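PDB 2D5M: flavoredoxin from Desulfovibrio vulgaris str. 'Miyazaki F', which binds flavin mononucleotide and probably serves as an electron-transfer flavoprotein of the flavin reductase-like family. Local coordinates for residues P15-G20 with I68-R73; P28-A33 with D80-Y85; A34-C39 with I46-R51; F114-E119 with M139-D144. All blocks are in the same frame, centred on the assembly; numbering follows the deposited sequence. Where two conformers were deposited one is given.

Contact 1: residues P15-G20 with I68-R73; sequences PLFLVG and ISIPSR
Ile-68 sets its CG2 methyl over one face of the Phe-17 ring, 3.5 Å from Phe-17 CG, in a CH-pi contact. The methyl sits nearer the CG side than the centre, its line to the centroid 30° off the ring normal. It is the branch anti to the backbone N, because chi1 of Ile-68 (-71°) sends CG1 beside that nitrogen. CD1, at the end of the longer branch, lies 3.9 Å from Phe-17 CD1. Ile-70 lies alongside the same ring, pointing the same way, its CD1 4.1 Å from Phe-17 CE2. Branched aliphatic residues suit this place, since they pack methyls round a flat ring. On the opposite face of the sheet, the one carrying Leu-18 and Ser-69, Leu-18 CD1 packs 3.6 Å from Pro-71 CD; the proline ring and the Leu-16 side chain cross at about a right angle, Pro-71 CG against Leu-16 CD2. What sets these side chains in register is the hydrogen-bonded pair Leu-18 and Ser-69, joined by Leu-18 N to Ser-69 O (3.0 Å) and Ser-69 N to Leu-18 O (2.9 Å). Leu-18 O also accepts from a water that is hydrogen-bonded to Ser-69 OG, while Val-111 N binds the same hydroxyl. Further out, Tyr-12 of the second subunit packs on Phe-17 and Ile-70, and Leu-16 borders the flavin. The arrangement is an antiparallel strand pair in the central beta-sheet of a flavin reductase-like, FMN-binding domain.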
# COMPACT_ATOMS: atom_id res chain seq x y z
N PRO A 15 -3.72 2.27 0.83
CA PRO A 15 -4.47 2.04 2.07
C PRO A 15 -5.06 3.32 2.60
O PRO A 15 -4.78 4.45 2.18
CB PRO A 15 -3.39 1.48 2.99
CG PRO A 15 -2.16 2.20 2.56
CD PRO A 15 -2.26 2.32 1.08
N LEU A 16 -5.89 3.14 3.63
CA LEU A 16 -6.42 4.24 4.41
C LEU A 16 -6.19 3.89 5.87
O LEU A 16 -7.04 3.34 6.56
CB LEU A 16 -7.93 4.51 4.12
CG LEU A 16 -8.55 5.71 4.86
CD1 LEU A 16 -7.87 6.99 4.43
CD2 LEU A 16 -10.05 5.76 4.64
N PHE A 17 -4.97 4.16 6.33
CA PHE A 17 -4.58 3.90 7.70
C PHE A 17 -4.91 5.10 8.59
O PHE A 17 -4.55 6.20 8.28
CB PHE A 17 -3.08 3.67 7.76
CG PHE A 17 -2.60 2.37 7.07
CD1 PHE A 17 -1.26 2.28 6.69
CD2 PHE A 17 -3.43 1.28 6.80
CE1 PHE A 17 -0.71 1.16 6.13
CE2 PHE A 17 -2.84 0.12 6.23
CZ PHE A 17 -1.50 0.04 5.91
N LEU A 18 -5.50 4.85 9.76
CA LEU A 18 -5.61 5.90 10.74
C LEU A 18 -4.48 5.74 11.76
O LEU A 18 -4.42 4.77 12.54
CB LEU A 18 -6.94 5.97 11.46
CG LEU A 18 -8.06 6.54 10.56
CD1 LEU A 18 -8.43 5.52 9.49
CD2 LEU A 18 -9.23 7.00 11.43
N VAL A 19 -3.54 6.68 11.74
CA VAL A 19 -2.34 6.66 12.57
C VAL A 19 -2.68 7.32 13.88
O VAL A 19 -3.07 8.50 13.92
CB VAL A 19 -1.19 7.39 11.87
CG1 VAL A 19 0.02 7.40 12.77
CG2 VAL A 19 -0.83 6.73 10.54
N GLY A 20 -2.58 6.55 14.97
CA GLY A 20 -3.00 6.98 16.31
C GLY A 20 -1.81 7.30 17.17
O GLY A 20 -0.81 6.56 17.19
N ILE A 68 -1.84 1.89 13.98
CA ILE A 68 -2.60 1.97 12.76
C ILE A 68 -3.91 1.25 13.01
O ILE A 68 -3.92 0.07 13.31
CB ILE A 68 -1.82 1.40 11.58
CG1 ILE A 68 -0.67 2.35 11.21
CG2 ILE A 68 -2.76 1.12 10.38
CD1 ILE A 68 0.34 1.78 10.25
N SER A 69 -5.00 1.98 12.83
CA SER A 69 -6.33 1.39 12.90
C SER A 69 -6.92 1.39 11.50
O SER A 69 -6.82 2.38 10.77
CB SER A 69 -7.22 2.18 13.86
OG SER A 69 -6.70 2.23 15.16
N ILE A 70 -7.53 0.26 11.12
CA ILE A 70 -8.03 0.09 9.75
C ILE A 70 -9.55 0.22 9.79
O ILE A 70 -10.21 -0.58 10.43
CB ILE A 70 -7.56 -1.25 9.20
CG1 ILE A 70 -6.02 -1.24 9.12
CG2 ILE A 70 -8.17 -1.55 7.86
CD1 ILE A 70 -5.27 -2.31 8.49
N PRO A 71 -10.09 1.27 9.13
CA PRO A 71 -11.56 1.47 9.20
C PRO A 71 -12.25 0.42 8.31
O PRO A 71 -11.76 0.06 7.23
CB PRO A 71 -11.77 2.84 8.62
CG PRO A 71 -10.60 3.02 7.70
CD PRO A 71 -9.42 2.28 8.34
N SER A 72 -13.44 0.04 8.69
CA SER A 72 -14.42 -0.66 7.89
C SER A 72 -15.27 0.41 7.18
O SER A 72 -15.18 1.61 7.48
CB SER A 72 -15.30 -1.57 8.68
OG SER A 72 -15.96 -0.83 9.67
N ARG A 73 -16.08 -0.03 6.23
CA ARG A 73 -16.79 0.95 5.43
C ARG A 73 -17.72 1.81 6.27
O ARG A 73 -17.96 2.96 5.88
CB ARG A 73 -17.58 0.25 4.32
CG ARG A 73 -18.92 -0.34 4.75
CD ARG A 73 -19.63 -0.98 3.57
NE ARG A 73 -18.90 -2.08 3.03
CZ ARG A 73 -19.09 -2.66 1.84
NH1 ARG A 73 -20.01 -2.20 1.01
NH2 ARG A 73 -18.31 -3.71 1.53
O HOH W 1 -5.00 4.31 15.23

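Contact 2: residues P28-A33 with D80-Y85; sequences PNIMAA and DYAGIY. With FMN (flavin mononucleotide), chain E.
Ala-82 turns its carbonyl and CB to the strand 28-33 near the C-terminal end of helix 76-82, and no hydrogen bond joins the two backbones; a CA-H...O contact links Met-31 CA to Ala-82 O, 3.5 Å. Small residues make this closeness possible. Ala-82 CB rests 3.7 Å from Ile-30 O and also meets Ile-30 CG1, and Ala-32 CB lies 3.7 Å from Gly-83 CA. Glycine suits position 83 because a CB there would run into both Ala-32 CB and the flavin methyl C8M. The strand and the end of the helix thus form two walls of the FMN pocket of the flavin reductase-like fold, with the ribityl chain between them. Ala-32 grips its O2' hydroxyl, which donates to Ala-32 O at 2.7 Å, while Ala-32 N gives O2' a weak bond in return. Tyr-85 O takes a weak bond from O4'. At the phosphate end, Asn-29 has CG anti to its backbone N (chi1 -163°), and ND2 donates almost straight to O3P at 2.8 Å, the N-H...O angle 175°. Met-31 is bent at chi2 and chi3: its CB touches O5' of the ribityl phosphate, and its flexible thioether chain brings CE to 3.6 Å from flavin N1. Lys-92 NZ binds the carbonyl oxygens of Ile-30, Ala-82 and Tyr-85 and the FMN as well.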
# COMPACT_ATOMS: atom_id res chain seq x y z
N PRO A 28 -5.38 12.00 22.84
CA PRO A 28 -5.32 11.04 21.76
C PRO A 28 -5.66 11.66 20.42
O PRO A 28 -6.52 12.54 20.33
CB PRO A 28 -6.36 9.99 22.17
CG PRO A 28 -7.40 10.80 22.85
CD PRO A 28 -6.65 11.85 23.64
N ASN A 29 -5.03 11.17 19.36
CA ASN A 29 -5.24 11.68 18.02
C ASN A 29 -5.22 10.54 16.99
O ASN A 29 -4.67 9.47 17.26
CB ASN A 29 -4.16 12.67 17.66
CG ASN A 29 -4.50 13.57 16.47
OD1 ASN A 29 -5.68 13.81 16.18
ND2 ASN A 29 -3.47 14.08 15.81
N ILE A 30 -5.83 10.82 15.85
CA ILE A 30 -5.77 9.99 14.68
C ILE A 30 -5.68 10.90 13.47
O ILE A 30 -6.34 11.95 13.44
CB ILE A 30 -7.00 9.06 14.51
CG1 ILE A 30 -8.31 9.74 14.96
CG2 ILE A 30 -6.76 7.72 15.18
CD1 ILE A 30 -9.60 8.98 14.66
N MET A 31 -4.89 10.48 12.48
CA MET A 31 -4.84 11.12 11.16
C MET A 31 -4.91 10.05 10.11
O MET A 31 -4.61 8.89 10.36
CB MET A 31 -3.62 12.02 10.99
CG MET A 31 -2.29 11.31 11.17
SD MET A 31 -1.73 10.39 9.73
CE MET A 31 -1.14 11.69 8.64
N ALA A 32 -5.32 10.41 8.89
CA ALA A 32 -5.35 9.48 7.78
C ALA A 32 -4.03 9.49 7.01
O ALA A 32 -3.48 10.57 6.70
CB ALA A 32 -6.47 9.86 6.83
N ALA A 33 -3.56 8.32 6.65
CA ALA A 33 -2.34 8.15 5.86
C ALA A 33 -2.58 7.09 4.78
O ALA A 33 -2.92 5.96 5.10
CB ALA A 33 -1.16 7.76 6.69
N ASP A 80 -12.17 9.93 6.85
CA ASP A 80 -11.98 11.13 6.03
C ASP A 80 -11.85 12.38 6.90
O ASP A 80 -10.96 13.21 6.66
CB ASP A 80 -13.11 11.23 5.02
CG ASP A 80 -12.82 12.19 3.89
OD1 ASP A 80 -11.75 12.00 3.23
OD2 ASP A 80 -13.65 13.10 3.64
N TYR A 81 -12.71 12.50 7.91
CA TYR A 81 -12.63 13.62 8.83
C TYR A 81 -11.23 13.74 9.42
O TYR A 81 -10.67 14.83 9.50
CB TYR A 81 -13.68 13.44 9.94
CG TYR A 81 -13.79 14.56 10.92
CD1 TYR A 81 -14.84 15.50 10.82
CD2 TYR A 81 -12.92 14.70 12.00
CE1 TYR A 81 -14.96 16.52 11.72
CE2 TYR A 81 -13.03 15.73 12.90
CZ TYR A 81 -14.08 16.65 12.75
OH TYR A 81 -14.21 17.69 13.65
N ALA A 82 -10.70 12.62 9.87
CA ALA A 82 -9.36 12.58 10.50
C ALA A 82 -8.28 13.01 9.54
O ALA A 82 -7.18 13.41 9.97
CB ALA A 82 -9.08 11.19 11.06
N GLY A 83 -8.54 12.86 8.24
CA GLY A 83 -7.64 13.32 7.16
C GLY A 83 -7.87 14.72 6.66
O GLY A 83 -7.12 15.14 5.76
N ILE A 84 -8.87 15.43 7.17
CA ILE A 84 -9.14 16.81 6.81
C ILE A 84 -8.73 17.76 7.91
O ILE A 84 -8.15 18.80 7.66
CB ILE A 84 -10.63 16.97 6.45
CG1 ILE A 84 -11.04 16.16 5.25
CG2 ILE A 84 -10.97 18.48 6.30
CD1 ILE A 84 -12.55 16.04 5.03
N TYR A 85 -9.05 17.44 9.17
CA TYR A 85 -8.90 18.32 10.30
C TYR A 85 -7.71 17.90 11.14
O TYR A 85 -7.34 16.74 11.17
CB TYR A 85 -10.19 18.38 11.13
CG TYR A 85 -11.36 18.80 10.23
CD1 TYR A 85 -11.44 20.10 9.75
CD2 TYR A 85 -12.32 17.91 9.88
CE1 TYR A 85 -12.47 20.51 8.93
CE2 TYR A 85 -13.37 18.28 9.04
CZ TYR A 85 -13.44 19.59 8.57
OH TYR A 85 -14.48 19.97 7.72
N1 FMN E . -0.95 13.24 5.35
C2 FMN E . 0.33 12.75 5.46
O2 FMN E . 1.22 13.43 5.99
N3 FMN E . 0.61 11.50 4.93
C4 FMN E . -0.29 10.70 4.26
O4 FMN E . 0.06 9.58 3.81
C4A FMN E . -1.60 11.22 4.10
N5 FMN E . -2.52 10.51 3.41
C5A FMN E . -3.81 11.00 3.44
C6 FMN E . -4.80 10.26 2.74
C7 FMN E . -6.14 10.63 2.74
C7M FMN E . -7.18 9.87 1.95
C8 FMN E . -6.51 11.79 3.51
C8M FMN E . -7.98 12.17 3.60
C9 FMN E . -5.54 12.56 4.13
C9A FMN E . -4.20 12.19 4.12
N10 FMN E . -3.17 12.95 4.71
C10 FMN E . -1.89 12.45 4.76
C1' FMN E . -3.49 14.25 5.36
C2' FMN E . -3.56 14.15 6.88
O2' FMN E . -4.37 13.06 7.32
C3' FMN E . -4.16 15.46 7.42
O3' FMN E . -3.19 16.50 7.18
C4' FMN E . -4.55 15.41 8.89
O4' FMN E . -5.41 16.56 9.11
C5' FMN E . -3.40 15.47 9.82
O5' FMN E . -3.93 15.45 11.19
P FMN E . -3.02 15.87 12.45
O1P FMN E . -2.53 17.31 12.23
O2P FMN E . -1.84 14.93 12.59
O3P FMN E . -4.03 15.75 13.57

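Contact 3: residues A34-C39 with I46-R51; sequences AWAGIC and IAVSLR. With ZN (zinc ion), chain D; FMN (flavin mononucleotide), chain E.
Trp-35 and Ser-49 meet CB to CB at 3.9 Å, beside a straight bond from Ser-49 N to Trp-35 O. Antiparallel pairing continues through Gly-37 and Ala-47, which exchange two backbone bonds, and Ala-36 CB packs on Val-48 CG1. This is the hairpin of strands 28-41 and 44-48, and its open end grips the flavin while its turn end carries zinc. Trp-35 centres an inverse gamma turn; Ala-34 N donates to flavin N5 and Trp-35 N to O4, and next to O4, N3 donates to Ser-49 O at 2.9 Å. Arg-51 reaches back along the pyrimidine end of the flavin. Its CB and CG pass O2 at 3.8 and 3.7 Å, and CD also skirts O2. The bend at chi3 (-64°) brings NE to 3.2 Å from O2; CZ lies near O2 and N1, and beyond it NH2 donates to both N1 (3.0 Å) and O3'. N1 lies in the guanidinium plane at its edge, and the NH2 bond to it is nearly straight (173°); a cationic group here would be expected to stabilise negative charge on a reduced flavin. At the other end Cys-39 SG binds zinc at 2.4 Å, with Cys-40, a water and His-131 of the second subunit completing the site.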
# COMPACT_ATOMS: atom_id res chain seq x y z
N ALA A 34 -2.33 7.47 3.53
CA ALA A 34 -2.32 6.54 2.42
C ALA A 34 -0.94 6.31 1.83
O ALA A 34 -0.74 5.35 1.08
CB ALA A 34 -3.25 7.01 1.31
N TRP A 35 0.04 7.19 2.12
CA TRP A 35 1.41 7.05 1.61
C TRP A 35 2.14 6.15 2.61
O TRP A 35 2.90 6.59 3.48
CB TRP A 35 2.10 8.38 1.47
CG TRP A 35 1.72 9.27 0.31
CD1 TRP A 35 2.44 10.38 0.01
CD2 TRP A 35 0.67 9.21 -0.67
NE1 TRP A 35 1.92 11.01 -1.08
CE2 TRP A 35 0.83 10.32 -1.53
CE3 TRP A 35 -0.37 8.32 -0.94
CZ2 TRP A 35 -0.01 10.58 -2.60
CZ3 TRP A 35 -1.23 8.57 -2.00
CH2 TRP A 35 -1.04 9.70 -2.84
N ALA A 36 1.85 4.86 2.53
CA ALA A 36 2.18 3.91 3.56
C ALA A 36 2.09 2.50 3.00
O ALA A 36 1.38 2.24 2.04
CB ALA A 36 1.22 4.03 4.76
N GLY A 37 2.78 1.58 3.70
CA GLY A 37 2.65 0.16 3.39
C GLY A 37 3.64 -0.61 4.22
O GLY A 37 4.44 -0.06 4.95
N ILE A 38 3.53 -1.96 4.16
CA ILE A 38 4.50 -2.82 4.83
C ILE A 38 5.83 -2.62 4.15
O ILE A 38 5.89 -2.55 2.91
CB ILE A 38 4.02 -4.26 4.84
CG1 ILE A 38 2.68 -4.39 5.61
CG2 ILE A 38 5.08 -5.21 5.39
CD1 ILE A 38 2.00 -5.72 5.45
N CYS A 39 6.90 -2.53 4.92
CA CYS A 39 8.23 -2.37 4.33
C CYS A 39 9.15 -3.53 4.58
O CYS A 39 10.07 -3.73 3.77
CB CYS A 39 8.95 -1.08 4.75
SG CYS A 39 9.21 -0.90 6.55
N ILE A 46 5.97 -1.38 9.17
CA ILE A 46 5.22 -0.53 8.27
C ILE A 46 5.90 0.81 8.19
O ILE A 46 6.31 1.38 9.23
CB ILE A 46 3.74 -0.39 8.73
CG1 ILE A 46 3.07 -1.75 8.54
CG2 ILE A 46 3.02 0.73 8.02
CD1 ILE A 46 1.66 -1.83 9.14
N ALA A 47 5.99 1.33 7.00
CA ALA A 47 6.48 2.68 6.70
C ALA A 47 5.31 3.59 6.44
O ALA A 47 4.37 3.25 5.71
CB ALA A 47 7.41 2.62 5.50
N VAL A 48 5.37 4.80 7.01
CA VAL A 48 4.33 5.82 6.81
C VAL A 48 5.03 7.15 6.53
O VAL A 48 5.91 7.55 7.29
CB VAL A 48 3.41 5.93 8.02
CG1 VAL A 48 2.21 6.73 7.52
CG2 VAL A 48 2.98 4.61 8.62
N SER A 49 4.66 7.80 5.47
CA SER A 49 5.20 9.12 5.13
C SER A 49 4.31 10.18 5.70
O SER A 49 3.25 10.40 5.12
CB SER A 49 5.28 9.23 3.61
OG SER A 49 6.19 8.32 3.08
N LEU A 50 4.71 10.83 6.78
CA LEU A 50 3.94 11.85 7.46
C LEU A 50 4.65 13.18 7.37
O LEU A 50 5.83 13.29 7.70
CB LEU A 50 3.73 11.48 8.94
CG LEU A 50 3.09 10.12 9.24
CD1 LEU A 50 2.79 9.90 10.70
CD2 LEU A 50 1.81 9.95 8.39
N ARG A 51 3.93 14.19 6.95
CA ARG A 51 4.47 15.52 6.80
C ARG A 51 4.73 16.17 8.14
O ARG A 51 4.01 16.01 9.12
CB ARG A 51 3.50 16.41 6.00
CG ARG A 51 3.41 16.02 4.55
CD ARG A 51 2.27 16.70 3.74
NE ARG A 51 1.07 16.20 4.38
CZ ARG A 51 0.30 16.84 5.27
NH1 ARG A 51 0.44 18.12 5.56
NH2 ARG A 51 -0.67 16.15 5.84
ZN ZN D . 11.42 -1.74 6.90
N1 FMN E . -0.95 13.24 5.35
C2 FMN E . 0.33 12.75 5.46
O2 FMN E . 1.22 13.43 5.99
N3 FMN E . 0.61 11.50 4.93
C4 FMN E . -0.29 10.70 4.26
O4 FMN E . 0.06 9.58 3.81
C4A FMN E . -1.60 11.22 4.10
N5 FMN E . -2.52 10.51 3.41
C5A FMN E . -3.81 11.00 3.44
C6 FMN E . -4.80 10.26 2.74
C7 FMN E . -6.14 10.63 2.74
C7M FMN E . -7.18 9.87 1.95
C8 FMN E . -6.51 11.79 3.51
C8M FMN E . -7.98 12.17 3.60
C9 FMN E . -5.54 12.56 4.13
C9A FMN E . -4.20 12.19 4.12
N10 FMN E . -3.17 12.95 4.71
C10 FMN E . -1.89 12.45 4.76
C1' FMN E . -3.49 14.25 5.36
C2' FMN E . -3.56 14.15 6.88
O2' FMN E . -4.37 13.06 7.32
C3' FMN E . -4.16 15.46 7.42
O3' FMN E . -3.19 16.50 7.18
C4' FMN E . -4.55 15.41 8.89
O4' FMN E . -5.41 16.56 9.11
C5' FMN E . -3.40 15.47 9.82
O5' FMN E . -3.93 15.45 11.19
P FMN E . -3.02 15.87 12.45
O1P FMN E . -2.53 17.31 12.23
O2P FMN E . -1.84 14.93 12.59
O3P FMN E . -4.03 15.75 13.57
O HOH W 2 11.94 -1.92 9.07

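Contact 4: residues F114-E119 with M139-D144; sequences FPMAIE and MDVKVD
Strands 116-119 and 139-144 run antiparallel, their axes at 169°, in a ladder whose bonds include Ala-117 N to Lys-142 O and Lys-142 N to Ala-117 O. At one end Asp-144 N donates to Pro-115 O, suiting a proline that has no N-H to give; at the other, Met-139 and Asp-140 both face Glu-119 in a classic beta bulge, Met-139 N and Asp-140 O bonding to its O and N. The face of Met-116, Ile-118, Val-141 and Val-143 is apolar. Met-116, extended with CG anti to the backbone N (chi1 179°), passes Val-143 CG2 with its CG at 4.0 Å and ends with CE 3.8 Å from Val-141 CG1. Ile-118 CG2 packs on Val-141 CG2 more loosely, and Tyr-12 and Leu-10 of the second subunit pack on Met-116 and Ile-118. The other face carries Ala-117 and a charged group: Lys-142, bent at chi3 and chi4, brings NZ to 2.8 Å from Glu-119 OE2, approaching from above the carboxylate plane, and to 2.7 Å from Asp-140 OD2, whose anti lone pair it uses. Glu-104 adds a further salt bridge to NZ, His-105 N binds Glu-119 OE1, and Ser-4 OG of the second subunit bonds Asp-140 OD1. One buried ammonium therefore stands among three carboxylates, and Glu-119 OE2 and Asp-140 OD2 lie only 4.6 Å apart, which would probably keep the lysine protonated and make the network depend on its charge.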
# COMPACT_ATOMS: atom_id res chain seq x y z
N PHE A 114 -12.91 0.19 15.32
CA PHE A 114 -12.46 -0.37 14.05
C PHE A 114 -12.15 -1.86 14.20
O PHE A 114 -11.83 -2.32 15.28
CB PHE A 114 -11.26 0.38 13.52
CG PHE A 114 -11.53 1.80 13.04
CD1 PHE A 114 -12.74 2.46 13.19
CD2 PHE A 114 -10.51 2.48 12.39
CE1 PHE A 114 -12.90 3.77 12.77
CE2 PHE A 114 -10.68 3.77 11.98
CZ PHE A 114 -11.85 4.43 12.18
N PRO A 115 -12.23 -2.59 13.11
CA PRO A 115 -12.11 -4.04 13.20
C PRO A 115 -10.70 -4.54 13.43
O PRO A 115 -10.48 -5.70 13.85
CB PRO A 115 -12.63 -4.50 11.84
CG PRO A 115 -12.35 -3.34 10.89
CD PRO A 115 -12.69 -2.18 11.77
N MET A 116 -9.72 -3.74 13.11
CA MET A 116 -8.32 -4.16 13.12
C MET A 116 -7.44 -2.98 13.57
O MET A 116 -7.61 -1.86 13.10
CB MET A 116 -7.91 -4.61 11.75
CG MET A 116 -6.49 -5.06 11.56
SD MET A 116 -6.48 -5.90 9.95
CE MET A 116 -4.80 -6.36 9.96
N ALA A 117 -6.48 -3.27 14.43
CA ALA A 117 -5.56 -2.28 14.95
C ALA A 117 -4.16 -2.93 15.06
O ALA A 117 -4.03 -4.09 15.39
CB ALA A 117 -6.02 -1.74 16.28
N ILE A 118 -3.16 -2.13 14.76
CA ILE A 118 -1.77 -2.53 14.78
C ILE A 118 -1.02 -1.61 15.72
O ILE A 118 -1.18 -0.38 15.63
CB ILE A 118 -1.18 -2.44 13.33
CG1 ILE A 118 -2.04 -3.16 12.32
CG2 ILE A 118 0.25 -2.93 13.36
CD1 ILE A 118 -1.61 -2.94 10.88
N GLU A 119 -0.23 -2.16 16.62
CA GLU A 119 0.58 -1.41 17.55
C GLU A 119 2.02 -1.37 17.08
O GLU A 119 2.60 -2.44 16.83
CB GLU A 119 0.52 -2.05 18.96
CG GLU A 119 -0.87 -2.09 19.55
CD GLU A 119 -0.88 -2.29 21.05
OE1 GLU A 119 0.11 -1.81 21.70
OE2 GLU A 119 -1.89 -2.84 21.55
N MET A 139 4.36 -4.58 16.76
CA MET A 139 4.44 -5.27 18.03
C MET A 139 3.26 -6.18 18.24
O MET A 139 3.37 -7.20 18.98
CB MET A 139 4.60 -4.26 19.19
CG MET A 139 5.70 -3.26 19.00
SD MET A 139 7.32 -3.92 18.54
CE MET A 139 7.73 -4.78 20.04
N ASP A 140 2.10 -5.86 17.66
CA ASP A 140 0.89 -6.67 17.78
C ASP A 140 -0.07 -6.23 16.73
O ASP A 140 -0.16 -5.06 16.37
CB ASP A 140 0.24 -6.49 19.16
CG ASP A 140 -0.78 -7.54 19.50
OD1 ASP A 140 -0.68 -8.68 19.01
OD2 ASP A 140 -1.70 -7.27 20.30
N VAL A 141 -0.84 -7.18 16.23
CA VAL A 141 -1.99 -6.94 15.36
C VAL A 141 -3.22 -7.53 16.08
O VAL A 141 -3.23 -8.70 16.44
CB VAL A 141 -1.78 -7.62 14.01
CG1 VAL A 141 -3.04 -7.41 13.16
CG2 VAL A 141 -0.51 -7.14 13.32
N LYS A 142 -4.22 -6.70 16.30
CA LYS A 142 -5.43 -7.04 17.01
C LYS A 142 -6.61 -6.99 16.05
O LYS A 142 -6.77 -6.01 15.33
CB LYS A 142 -5.71 -6.09 18.19
CG LYS A 142 -4.80 -6.34 19.40
CD LYS A 142 -5.34 -5.56 20.59
CE LYS A 142 -4.33 -4.63 21.18
NZ LYS A 142 -3.09 -5.34 21.62
N VAL A 143 -7.42 -8.02 16.08
CA VAL A 143 -8.58 -8.11 15.15
C VAL A 143 -9.78 -8.54 15.93
O VAL A 143 -9.74 -9.44 16.76
CB VAL A 143 -8.25 -9.07 14.01
CG1 VAL A 143 -9.45 -9.20 13.08
CG2 VAL A 143 -7.02 -8.63 13.22
N ASP A 144 -10.92 -7.95 15.65
CA ASP A 144 -12.20 -8.37 16.23
C ASP A 144 -12.39 -9.87 16.02
O ASP A 144 -12.21 -10.41 14.90
CB ASP A 144 -13.33 -7.58 15.58
CG ASP A 144 -13.58 -6.16 16.01
OD1 ASP A 144 -12.94 -5.78 17.01
OD2 ASP A 144 -14.36 -5.43 15.38

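How the contacts relate
All four contacts are buried and reach the same antiparallel sheet. Contact 1 lies nearest the chain centre and is joined to contact 2 by backbone bonds between strands 14-22 and 28-41, and to contact 4 by those between strands 65-70 and 116-126. Contacts 2 and 3 share strand 28-41 and both hold FMN, contact 2 chiefly at the ribityl phosphate and contact 3 at the polar edge of the flavin; Met-31 CE and Leu-50 CD2 touch between them. Contacts 3 and 4 stand on opposite sides of the centre, meeting through Ile-46 and Ile-118. Chemistry follows place: apolar packing at the middle, cofactor polar bonds in contacts 2 and 3, salt bridges in contact 4.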